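Long-range contacts in dehydrogenase (PDB 3Q2I), which probably oxidises the nucleotide sugar UDP-GlcNAcA with NAD as cofactor, in the pathway to 2,3-diacetamido-2,3-dideoxy-D-mannuronic acid: residues A[14-19]-A[310-315]; A[77-82]-A[98-103]; A[150-155]-A[281-286]. All coordinates share one frame; numbering follows the deposited sequence.

Interaction 1: A[14-19]-A[310-315]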
loop_
_atom_site.group_PDB
_atom_site.type_symbol
_atom_site.label_atom_id
_atom_site.label_comp_id
_atom_site.label_asym_id
_atom_site.label_seq_id
_atom_site.Cartn_x
_atom_site.Cartn_y
_atom_site.Cartn_z
ATOM N N ILE A 14 50.005 13.170 -21.578
ATOM C CA ILE A 14 48.805 12.314 -21.579
ATOM C C ILE A 14 47.994 12.442 -22.875
ATOM O O ILE A 14 47.781 13.548 -23.379
ATOM C CB ILE A 14 47.864 12.685 -20.407
ATOM C CG1 ILE A 14 48.668 12.918 -19.118
ATOM C CG2 ILE A 14 46.765 11.616 -20.257
ATOM C CD1 ILE A 14 49.477 11.677 -18.676
ATOM N N ARG A 15 47.539 11.311 -23.399
ATOM C CA ARG A 15 46.846 11.274 -24.660
ATOM C C ARG A 15 45.338 11.133 -24.433
ATOM O O ARG A 15 44.933 10.266 -23.649
ATOM C CB ARG A 15 47.405 10.149 -25.516
ATOM C CG ARG A 15 48.904 10.407 -25.762
ATOM C CD ARG A 15 49.536 9.296 -26.545
ATOM N NE ARG A 15 49.830 8.111 -25.746
ATOM C CZ ARG A 15 50.598 7.116 -26.180
ATOM N NH1 ARG A 15 51.134 7.187 -27.391
ATOM N NH2 ARG A 15 50.833 6.054 -25.418
ATOM N N PHE A 16 44.568 11.996 -25.085
ATOM C CA PHE A 16 43.087 11.976 -25.012
ATOM C C PHE A 16 42.454 11.619 -26.351
ATOM O O PHE A 16 42.934 12.004 -27.428
ATOM C CB PHE A 16 42.622 13.348 -24.565
ATOM C CG PHE A 16 42.900 13.654 -23.111
ATOM C CD1 PHE A 16 41.959 13.348 -22.130
ATOM C CD2 PHE A 16 44.131 14.160 -22.698
ATOM C CE1 PHE A 16 42.226 13.616 -20.802
ATOM C CE2 PHE A 16 44.400 14.439 -21.373
ATOM C CZ PHE A 16 43.455 14.142 -20.411
ATOM N N ALA A 17 41.335 10.889 -26.331
ATOM C CA ALA A 17 40.499 10.774 -27.519
ATOM C C ALA A 17 39.117 11.291 -27.097
ATOM O O ALA A 17 38.789 11.300 -25.878
ATOM C CB ALA A 17 40.388 9.338 -27.990
ATOM N N LEU A 18 38.362 11.820 -28.056
ATOM C CA LEU A 18 37.049 12.345 -27.697
ATOM C C LEU A 18 35.945 11.874 -28.639
ATOM O O LEU A 18 36.114 11.818 -29.855
ATOM C CB LEU A 18 37.061 13.870 -27.604
ATOM C CG LEU A 18 35.772 14.692 -27.399
ATOM C CD1 LEU A 18 35.992 15.909 -26.576
ATOM C CD2 LEU A 18 34.961 14.972 -28.665
ATOM N N VAL A 19 34.788 11.508 -28.090
ATOM C CA VAL A 19 33.671 11.108 -28.942
ATOM C C VAL A 19 32.460 11.995 -28.675
ATOM O O VAL A 19 32.114 12.254 -27.508
ATOM C CB VAL A 19 33.326 9.590 -28.796
ATOM C CG1 VAL A 19 33.076 9.211 -27.357
ATOM C CG2 VAL A 19 32.200 9.178 -29.704
ATOM N N ASN A 310 43.092 18.110 -12.570
ATOM C CA ASN A 310 43.013 16.906 -11.738
ATOM C C ASN A 310 43.132 15.584 -12.503
ATOM O O ASN A 310 43.725 14.619 -11.990
ATOM C CB ASN A 310 41.761 16.938 -10.830
ATOM C CG ASN A 310 41.477 15.586 -10.177
ATOM O OD1 ASN A 310 40.514 14.923 -10.540
ATOM N ND2 ASN A 310 42.300 15.182 -9.204
ATOM N N VAL A 311 42.557 15.507 -13.704
ATOM C CA VAL A 311 42.586 14.291 -14.487
ATOM C C VAL A 311 44.034 14.028 -14.927
ATOM O O VAL A 311 44.511 12.899 -14.842
ATOM C CB VAL A 311 41.679 14.395 -15.706
ATOM C CG1 VAL A 311 41.827 13.226 -16.659
ATOM C CG2 VAL A 311 40.187 14.549 -15.258
ATOM N N ILE A 312 44.693 15.097 -15.371
ATOM C CA ILE A 312 46.122 15.009 -15.727
ATOM C C ILE A 312 46.977 14.602 -14.551
ATOM O O ILE A 312 47.713 13.631 -14.675
ATOM C CB ILE A 312 46.600 16.330 -16.379
ATOM C CG1 ILE A 312 45.990 16.422 -17.783
ATOM C CG2 ILE A 312 48.166 16.360 -16.533
ATOM C CD1 ILE A 312 45.920 17.862 -18.274
ATOM N N LYS A 313 46.854 15.283 -13.424
ATOM C CA LYS A 313 47.573 14.881 -12.215
ATOM C C LYS A 313 47.312 13.433 -11.822
ATOM O O LYS A 313 48.233 12.679 -11.474
ATOM C CB LYS A 313 47.315 15.827 -11.048
ATOM C CG LYS A 313 47.838 17.238 -11.245
ATOM C CD LYS A 313 47.438 18.098 -10.071
ATOM C CE LYS A 313 48.458 19.212 -9.935
ATOM N NZ LYS A 313 47.805 20.535 -9.995
ATOM N N THR A 314 46.063 12.973 -11.957
ATOM C CA THR A 314 45.812 11.584 -11.596
ATOM C C THR A 314 46.639 10.672 -12.482
ATOM O O THR A 314 47.206 9.676 -12.003
ATOM C CB THR A 314 44.274 11.258 -11.768
ATOM O OG1 THR A 314 43.568 12.074 -10.837
ATOM C CG2 THR A 314 43.964 9.780 -11.514
ATOM N N MET A 315 46.672 10.945 -13.775
ATOM C CA MET A 315 47.360 10.078 -14.729
ATOM C C MET A 315 48.885 10.091 -14.485
ATOM O O MET A 315 49.572 9.097 -14.759
ATOM C CB MET A 315 47.056 10.500 -16.157
ATOM C CG MET A 315 45.597 10.305 -16.587
ATOM S SD MET A 315 44.907 8.718 -16.062
ATOM C CE MET A 315 45.560 7.816 -17.425
#
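I14 and I312 mark the closest approach of the two backbones, their CA atoms 7.0 Å apart, where the axis of strand 14-19 passes 9.9 Å from that of helix segment 310-315 with N-to-C directions 127° apart. The strand belongs to the parallel sheet of the NAD-binding Rossmann fold; the helix comes from far along the chain, from the C-terminal alpha/beta part of the protein, and lies against one face of that sheet. No hydrogen bond links the two, and the contact is made by buried apolar side chains.

I14 meets the helix with both its branches. With chi1 at -43°, CG1 lies beside the backbone N and carries CD1 onto M315, while CG2 reaches toward CG of the same methionine. I14 CG1 also comes 4.3 Å from I312 CG2. Two residues on, the F16 ring enters with its outer edge: V311 CG1 and I312 CG1 both lie close to the ring plane, the first 4.2 Å from F16 CE1 and the second 4.3 Å from F16 CZ, while Y308, earlier in helix 304-315, also meets this ring. V311 and M315 reach I78 on the neighbouring strand 78-81 as well, which extends the helix-on-sheet packing. The tightest point is at the start of the strand, where I14 CD1 sits 3.7 Å from M315 CB.

Interaction 2: A[77-82]-A[98-103]. With NAI (1,4-dihydronicotinamide adenine dinucleotide), chain B.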
loop_
_atom_site.group_PDB
_atom_site.type_symbol
_atom_site.label_atom_id
_atom_site.label_comp_id
_atom_site.label_asym_id
_atom_site.label_seq_id
_atom_site.Cartn_x
_atom_site.Cartn_y
_atom_site.Cartn_z
ATOM N N ASP A 77 45.220 7.525 -23.663
ATOM C CA ASP A 77 45.156 7.056 -22.276
ATOM C C ASP A 77 43.682 7.107 -21.803
ATOM O O ASP A 77 43.228 6.207 -21.103
ATOM C CB ASP A 77 45.996 7.974 -21.394
ATOM C CG ASP A 77 47.485 7.892 -21.727
ATOM O OD1 ASP A 77 47.992 6.763 -21.709
ATOM O OD2 ASP A 77 48.081 8.922 -22.071
ATOM N N ILE A 78 43.011 8.196 -22.145
ATOM C CA ILE A 78 41.625 8.476 -21.715
ATOM C C ILE A 78 40.723 8.770 -22.914
ATOM O O ILE A 78 41.124 9.461 -23.855
ATOM C CB ILE A 78 41.629 9.710 -20.838
ATOM C CG1 ILE A 78 42.412 9.347 -19.582
ATOM C CG2 ILE A 78 40.148 10.237 -20.605
ATOM C CD1 ILE A 78 42.721 10.495 -18.665
ATOM N N VAL A 79 39.495 8.252 -22.892
ATOM C CA VAL A 79 38.507 8.477 -23.949
ATOM C C VAL A 79 37.432 9.338 -23.304
ATOM O O VAL A 79 36.939 8.995 -22.219
ATOM C CB VAL A 79 37.860 7.187 -24.500
ATOM C CG1 VAL A 79 36.785 7.516 -25.561
ATOM C CG2 VAL A 79 38.914 6.306 -25.196
ATOM N N ILE A 80 37.131 10.475 -23.913
ATOM C CA ILE A 80 36.251 11.484 -23.316
ATOM C C ILE A 80 34.891 11.303 -23.996
ATOM O O ILE A 80 34.808 11.183 -25.233
ATOM C CB ILE A 80 36.733 12.893 -23.669
ATOM C CG1 ILE A 80 38.156 13.132 -23.117
ATOM C CG2 ILE A 80 35.777 13.922 -23.145
ATOM C CD1 ILE A 80 38.973 14.115 -23.990
ATOM N N LEU A 81 33.814 11.224 -23.198
ATOM C CA LEU A 81 32.477 11.010 -23.769
ATOM C C LEU A 81 31.653 12.303 -23.688
ATOM O O LEU A 81 31.250 12.732 -22.596
ATOM C CB LEU A 81 31.738 9.924 -22.944
ATOM C CG LEU A 81 32.518 8.626 -22.827
ATOM C CD1 LEU A 81 31.620 7.569 -22.093
ATOM C CD2 LEU A 81 32.917 8.117 -24.179
ATOM N N THR A 82 31.459 12.965 -24.830
ATOM C CA THR A 82 30.709 14.210 -24.901
ATOM C C THR A 82 29.528 14.023 -25.891
ATOM O O THR A 82 29.085 14.953 -26.585
ATOM C CB THR A 82 31.622 15.412 -25.300
ATOM O OG1 THR A 82 32.417 15.005 -26.416
ATOM C CG2 THR A 82 32.502 15.892 -24.169
ATOM N N ALA A 98 37.743 -2.291 -23.799
ATOM C CA ALA A 98 38.862 -2.196 -24.758
ATOM C C ALA A 98 40.136 -1.711 -24.086
ATOM O O ALA A 98 41.137 -1.441 -24.757
ATOM C CB ALA A 98 38.522 -1.236 -25.910
ATOM N N GLY A 99 40.122 -1.537 -22.773
ATOM C CA GLY A 99 41.341 -1.138 -22.076
ATOM C C GLY A 99 41.640 0.335 -21.862
ATOM O O GLY A 99 42.784 0.672 -21.548
ATOM N N PHE A 100 40.627 1.211 -21.913
ATOM C CA PHE A 100 40.831 2.656 -21.730
ATOM C C PHE A 100 40.218 3.192 -20.443
ATOM O O PHE A 100 39.116 2.755 -20.044
ATOM C CB PHE A 100 40.231 3.447 -22.895
ATOM C CG PHE A 100 40.825 3.109 -24.247
ATOM C CD1 PHE A 100 41.920 3.829 -24.726
ATOM C CD2 PHE A 100 40.311 2.072 -25.010
ATOM C CE1 PHE A 100 42.469 3.510 -25.955
ATOM C CE2 PHE A 100 40.881 1.735 -26.243
ATOM C CZ PHE A 100 41.958 2.459 -26.702
ATOM N N HIS A 101 40.910 4.105 -19.782
ATOM C CA HIS A 101 40.280 5.058 -18.865
ATOM C C HIS A 101 39.260 5.913 -19.595
ATOM O O HIS A 101 39.393 6.206 -20.800
ATOM C CB HIS A 101 41.350 5.984 -18.262
ATOM C CG HIS A 101 42.523 5.256 -17.692
ATOM N ND1 HIS A 101 42.447 4.491 -16.547
ATOM C CD2 HIS A 101 43.811 5.172 -18.116
ATOM C CE1 HIS A 101 43.646 4.023 -16.247
ATOM N NE2 HIS A 101 44.485 4.400 -17.199
ATOM N N VAL A 102 38.183 6.241 -18.876
ATOM C CA VAL A 102 37.057 6.956 -19.477
ATOM C C VAL A 102 36.816 8.223 -18.683
ATOM O O VAL A 102 36.870 8.238 -17.437
ATOM C CB VAL A 102 35.795 6.061 -19.432
ATOM C CG1 VAL A 102 34.532 6.914 -19.796
ATOM C CG2 VAL A 102 35.931 4.876 -20.350
ATOM N N MET A 103 36.526 9.323 -19.370
ATOM C CA MET A 103 36.050 10.518 -18.693
ATOM C C MET A 103 34.674 10.778 -19.295
ATOM O O MET A 103 34.586 11.038 -20.488
ATOM C CB MET A 103 36.902 11.761 -19.038
ATOM C CG MET A 103 36.322 13.045 -18.445
ATOM S SD MET A 103 37.041 14.558 -19.172
ATOM C CE MET A 103 38.671 13.859 -19.238
HETATM P PA NAI B . 25.272 18.018 -28.675
HETATM O O1A NAI B . 24.008 17.534 -29.257
HETATM O O2A NAI B . 25.759 19.502 -28.986
HETATM O O5B NAI B . 26.508 17.093 -29.012
HETATM C C5B NAI B . 26.085 15.941 -29.686
HETATM C C4B NAI B . 27.305 15.294 -30.327
HETATM O O4B NAI B . 27.366 13.864 -30.189
HETATM C C3B NAI B . 26.854 15.598 -31.757
HETATM O O3B NAI B . 27.906 16.236 -32.495
HETATM C C2B NAI B . 26.322 14.259 -32.295
HETATM O O2B NAI B . 26.431 14.104 -33.705
HETATM C C1B NAI B . 27.291 13.324 -31.535
HETATM N N9A NAI B . 26.876 11.940 -31.522
HETATM C C8A NAI B . 25.612 11.463 -31.271
HETATM N N7A NAI B . 25.653 10.161 -31.277
HETATM C C5A NAI B . 26.947 9.718 -31.428
HETATM C C6A NAI B . 27.581 8.463 -31.525
HETATM N N6A NAI B . 26.887 7.277 -31.404
HETATM N N1A NAI B . 28.908 8.428 -31.735
HETATM C C2A NAI B . 29.581 9.553 -31.865
HETATM N N3A NAI B . 29.055 10.774 -31.791
HETATM C C4A NAI B . 27.723 10.873 -31.598
HETATM O O3 NAI B . 25.152 17.895 -27.091
HETATM P PN NAI B . 25.989 18.593 -25.994
HETATM O O1N NAI B . 25.267 19.789 -25.440
HETATM O O2N NAI B . 27.478 18.819 -26.350
HETATM O O5D NAI B . 25.842 17.665 -24.664
HETATM C C5D NAI B . 26.773 16.611 -24.742
HETATM C C4D NAI B . 26.916 15.901 -23.399
HETATM O O4D NAI B . 27.533 16.870 -22.535
HETATM C C3D NAI B . 25.572 15.585 -22.684
HETATM O O3D NAI B . 25.802 14.407 -21.908
HETATM C C2D NAI B . 25.385 16.765 -21.722
HETATM O O2D NAI B . 24.684 16.394 -20.538
HETATM C C1D NAI B . 26.843 17.148 -21.330
HETATM N N1N NAI B . 26.980 18.531 -20.934
HETATM C C2N NAI B . 27.599 18.821 -19.809
HETATM C C3N NAI B . 27.701 20.132 -19.328
HETATM C C7N NAI B . 28.429 20.446 -18.078
HETATM O O7N NAI B . 28.230 21.415 -17.370
HETATM N N7N NAI B . 29.412 19.607 -17.637
HETATM C C4N NAI B . 27.023 21.133 -20.053
HETATM C C5N NAI B . 26.480 20.793 -21.280
HETATM C C6N NAI B . 26.453 19.489 -21.705
HETATM O O HOH W 1 44.421 3.380 -20.950
#
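V79 lies between H101 and M103 and bonds to both, its N to H101 O at 2.9 Å and its O to M103 N at the same length. M103 in turn accepts L81 N on its O at 2.8 Å, so three well-formed bonds join strands 78-81 and 101-103 in parallel register, I78 beside H101, V79 beside V102 and I80 beside M103. A fourth bond, H101 N to D77 O, is weak (3.4 Å, 125° at the hydrogen). The same carbonyl takes a water that also donates to G99 O, and H101 CD2 approaches it with the ring edge. Beyond the two strands, H101 ND1 is bonded to H128 N, and D77 OD2 to R15 N.

CA-H...O contacts run between these bonds: the CA atoms of I78 and I80 point their hydrogens at the oxygens of H101 and M103, and that of V102 at V79 O.

Apolar contacts differ on the two faces. On one, I78 CG2 rests 3.9 Å from M103 CB, and I80 and M103 lie side by side; the methionine is extended until a bend at chi3 (-39°) turns CE to within 4.0 Å of I80 CG1. This face lies under helix 304-315. On the other, V79 CG2 meets F100 CG at 3.8 Å and L81 CD1 meets V102 CG1, beneath helix 88-97.

Helix 88-97 ends in a Schellman motif at G99, and with the strands it connects it forms a beta-alpha-beta crossover. T82, just beyond the C-terminal end of strand 78-81, touches the dinucleotide through its carbonyl O, as expected at the cofactor-binding edge of a Rossmann fold.

Interaction 3: A[150-155]-A[281-286]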
loop_
_atom_site.group_PDB
_atom_site.type_symbol
_atom_site.label_atom_id
_atom_site.label_comp_id
_atom_site.label_asym_id
_atom_site.label_seq_id
_atom_site.Cartn_x
_atom_site.Cartn_y
_atom_site.Cartn_z
ATOM N N GLU A 150 34.792 22.058 8.133
ATOM C CA GLU A 150 35.163 22.564 9.450
ATOM C C GLU A 150 34.051 22.459 10.496
ATOM O O GLU A 150 34.264 22.820 11.643
ATOM C CB GLU A 150 35.627 24.016 9.338
ATOM C CG GLU A 150 36.674 24.230 8.277
ATOM C CD GLU A 150 38.032 24.372 8.915
ATOM O OE1 GLU A 150 38.541 25.518 8.952
ATOM O OE2 GLU A 150 38.532 23.347 9.441
ATOM N N LYS A 151 32.868 21.993 10.101
ATOM C CA LYS A 151 31.692 21.965 10.982
ATOM C C LYS A 151 31.248 23.336 11.488
ATOM O O LYS A 151 30.774 23.471 12.612
ATOM C CB LYS A 151 31.911 20.990 12.142
ATOM C CG LYS A 151 32.726 19.791 11.714
ATOM C CD LYS A 151 32.729 18.675 12.749
ATOM C CE LYS A 151 32.819 17.320 12.051
ATOM N NZ LYS A 151 31.829 16.352 12.631
ATOM N N ARG A 152 31.361 24.359 10.657
ATOM C CA ARG A 152 31.017 25.698 11.104
ATOM C C ARG A 152 29.523 25.861 11.406
ATOM O O ARG A 152 29.144 26.729 12.186
ATOM C CB ARG A 152 31.498 26.732 10.087
ATOM C CG ARG A 152 33.022 26.713 9.897
ATOM C CD ARG A 152 33.432 27.898 9.053
ATOM N NE ARG A 152 33.266 29.143 9.813
ATOM C CZ ARG A 152 33.338 30.350 9.261
ATOM N NH1 ARG A 152 33.155 31.424 10.016
ATOM N NH2 ARG A 152 33.486 30.480 7.946
ATOM N N PHE A 153 28.672 25.026 10.805
ATOM C CA PHE A 153 27.234 25.196 11.030
ATOM C C PHE A 153 26.758 24.485 12.303
ATOM O O PHE A 153 25.632 24.696 12.771
ATOM C CB PHE A 153 26.419 24.641 9.843
ATOM C CG PHE A 153 26.582 25.424 8.566
ATOM C CD1 PHE A 153 25.699 26.451 8.243
ATOM C CD2 PHE A 153 27.552 25.077 7.641
ATOM C CE1 PHE A 153 25.802 27.134 7.044
ATOM C CE2 PHE A 153 27.676 25.765 6.462
ATOM C CZ PHE A 153 26.807 26.803 6.146
ATOM N N GLY A 154 27.577 23.599 12.860
ATOM C CA GLY A 154 27.080 22.622 13.815
ATOM C C GLY A 154 25.995 21.807 13.095
ATOM O O GLY A 154 26.119 21.524 11.919
ATOM N N ARG A 155 24.969 21.405 13.827
ATOM C CA ARG A 155 23.916 20.544 13.264
ATOM C C ARG A 155 23.186 21.304 12.155
ATOM O O ARG A 155 22.747 22.417 12.381
ATOM C CB ARG A 155 22.943 20.148 14.382
ATOM C CG ARG A 155 21.799 19.262 13.856
ATOM C CD ARG A 155 20.941 18.599 14.920
ATOM N NE ARG A 155 20.273 17.431 14.327
ATOM C CZ ARG A 155 19.508 16.575 14.995
ATOM N NH1 ARG A 155 18.940 15.561 14.356
ATOM N NH2 ARG A 155 19.316 16.731 16.299
ATOM N N GLU A 281 31.213 31.710 15.241
ATOM C CA GLU A 281 32.612 32.134 15.346
ATOM C C GLU A 281 33.343 32.368 14.021
ATOM O O GLU A 281 33.246 31.569 13.086
ATOM C CB GLU A 281 33.411 31.172 16.220
ATOM C CG GLU A 281 32.799 29.798 16.323
ATOM C CD GLU A 281 33.071 29.198 17.674
ATOM O OE1 GLU A 281 32.127 28.661 18.297
ATOM O OE2 GLU A 281 34.237 29.302 18.112
ATOM N N PRO A 282 34.104 33.476 13.943
ATOM C CA PRO A 282 34.789 33.866 12.714
ATOM C C PRO A 282 35.827 32.815 12.362
ATOM O O PRO A 282 36.135 31.978 13.207
ATOM C CB PRO A 282 35.458 35.188 13.108
ATOM C CG PRO A 282 35.683 35.040 14.582
ATOM C CD PRO A 282 34.405 34.400 15.050
ATOM N N HIS A 283 36.318 32.845 11.127
ATOM C CA HIS A 283 37.277 31.877 10.610
ATOM C C HIS A 283 38.149 32.591 9.578
ATOM O O HIS A 283 37.689 33.511 8.910
ATOM C CB HIS A 283 36.540 30.713 9.926
ATOM C CG HIS A 283 37.430 29.584 9.497
ATOM N ND1 HIS A 283 38.217 29.641 8.365
ATOM C CD2 HIS A 283 37.620 28.350 10.022
ATOM C CE1 HIS A 283 38.885 28.505 8.235
ATOM N NE2 HIS A 283 38.525 27.697 9.216
ATOM N N ALA A 284 39.396 32.149 9.430
ATOM C CA ALA A 284 40.302 32.681 8.405
ATOM C C ALA A 284 39.623 32.780 7.040
ATOM O O ALA A 284 39.753 33.787 6.334
ATOM C CB ALA A 284 41.561 31.812 8.315
ATOM N N MET A 285 38.855 31.747 6.687
ATOM C CA MET A 285 38.227 31.689 5.368
ATOM C C MET A 285 37.257 32.848 5.136
ATOM O O MET A 285 36.977 33.172 3.995
ATOM C CB MET A 285 37.529 30.345 5.135
ATOM C CG MET A 285 36.189 30.242 5.837
ATOM S SD MET A 285 35.265 28.717 5.479
ATOM C CE MET A 285 36.176 27.467 6.385
ATOM N N ASP A 286 36.784 33.501 6.190
ATOM C CA ASP A 286 35.853 34.625 6.048
ATOM C C ASP A 286 36.359 35.877 5.322
ATOM O O ASP A 286 35.553 36.690 4.850
ATOM C CB ASP A 286 35.237 35.023 7.394
ATOM C CG ASP A 286 34.439 33.901 8.027
ATOM O OD1 ASP A 286 33.854 33.079 7.277
ATOM O OD2 ASP A 286 34.411 33.854 9.280
#
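R152 holds D286 end-on, NH1 to OD2 and NH2 to OD1, in a bidentate salt bridge between two loops of the C-terminal alpha/beta domain. The arginine sits in a type I beta turn, K151 to G154, just past the Schellman motif that ends helix 139-149; D286 lies in a 3-10 turn that follows strand 273-279.

The tight part surrounds the guanidinium. D286 OD1 is 2.7 Å from R152 NH2 and near the guanidinium plane, but D286 OD2, 2.8 Å from R152 NH1, is tilted 26° out of it, in keeping with the 38° between the two flat groups. H283 N reaches D286 OD2 from above the carboxylate plane, and W277 NE1 bonds D286 OD1. R152 NH1 also donates to E281 O at 3.1 Å. H283 CB covers one face, 3.3 Å from R152 CZ, and M285, whose side chain runs against that of the arginine, brings CG and SD obliquely up to NH2. A bend at chi3 (70°) turns the otherwise extended arginine into this site, where it also makes a cation-pi contact with F279.

The looser, solvent side holds the side chains of E150 and E281 and the outer part of H283. E150 CG packs 3.8 Å from M285 CE, but the carboxylate is modelled too close to the imidazole for their pairing to be trusted. That ring is oriented from within its own loop: M285 N donates to H283 ND1 at 2.8 Å, close to the ring plane.

Overall arrangement
Interactions 1 and 2 are parts of one buried core: strands 14-19 and 78-81 are neighbours in the Rossmann sheet, bonded through A17 O and I80 N, and M315 of the helix in interaction 1 packs on H101 of interaction 2. The first layers a distant helix on the sheet by apolar contact alone; the second builds the sheet itself, with backbone hydrogen bonds between strands close in sequence. Interaction 3 lies apart, its centre about 36 and 39 Å from theirs, and is partly buried. There two loops of the C-terminal domain are joined by charged side chains, with no backbone-to-backbone bond between them. Along the chain, 14-19 with 310-315 encloses both other contacts.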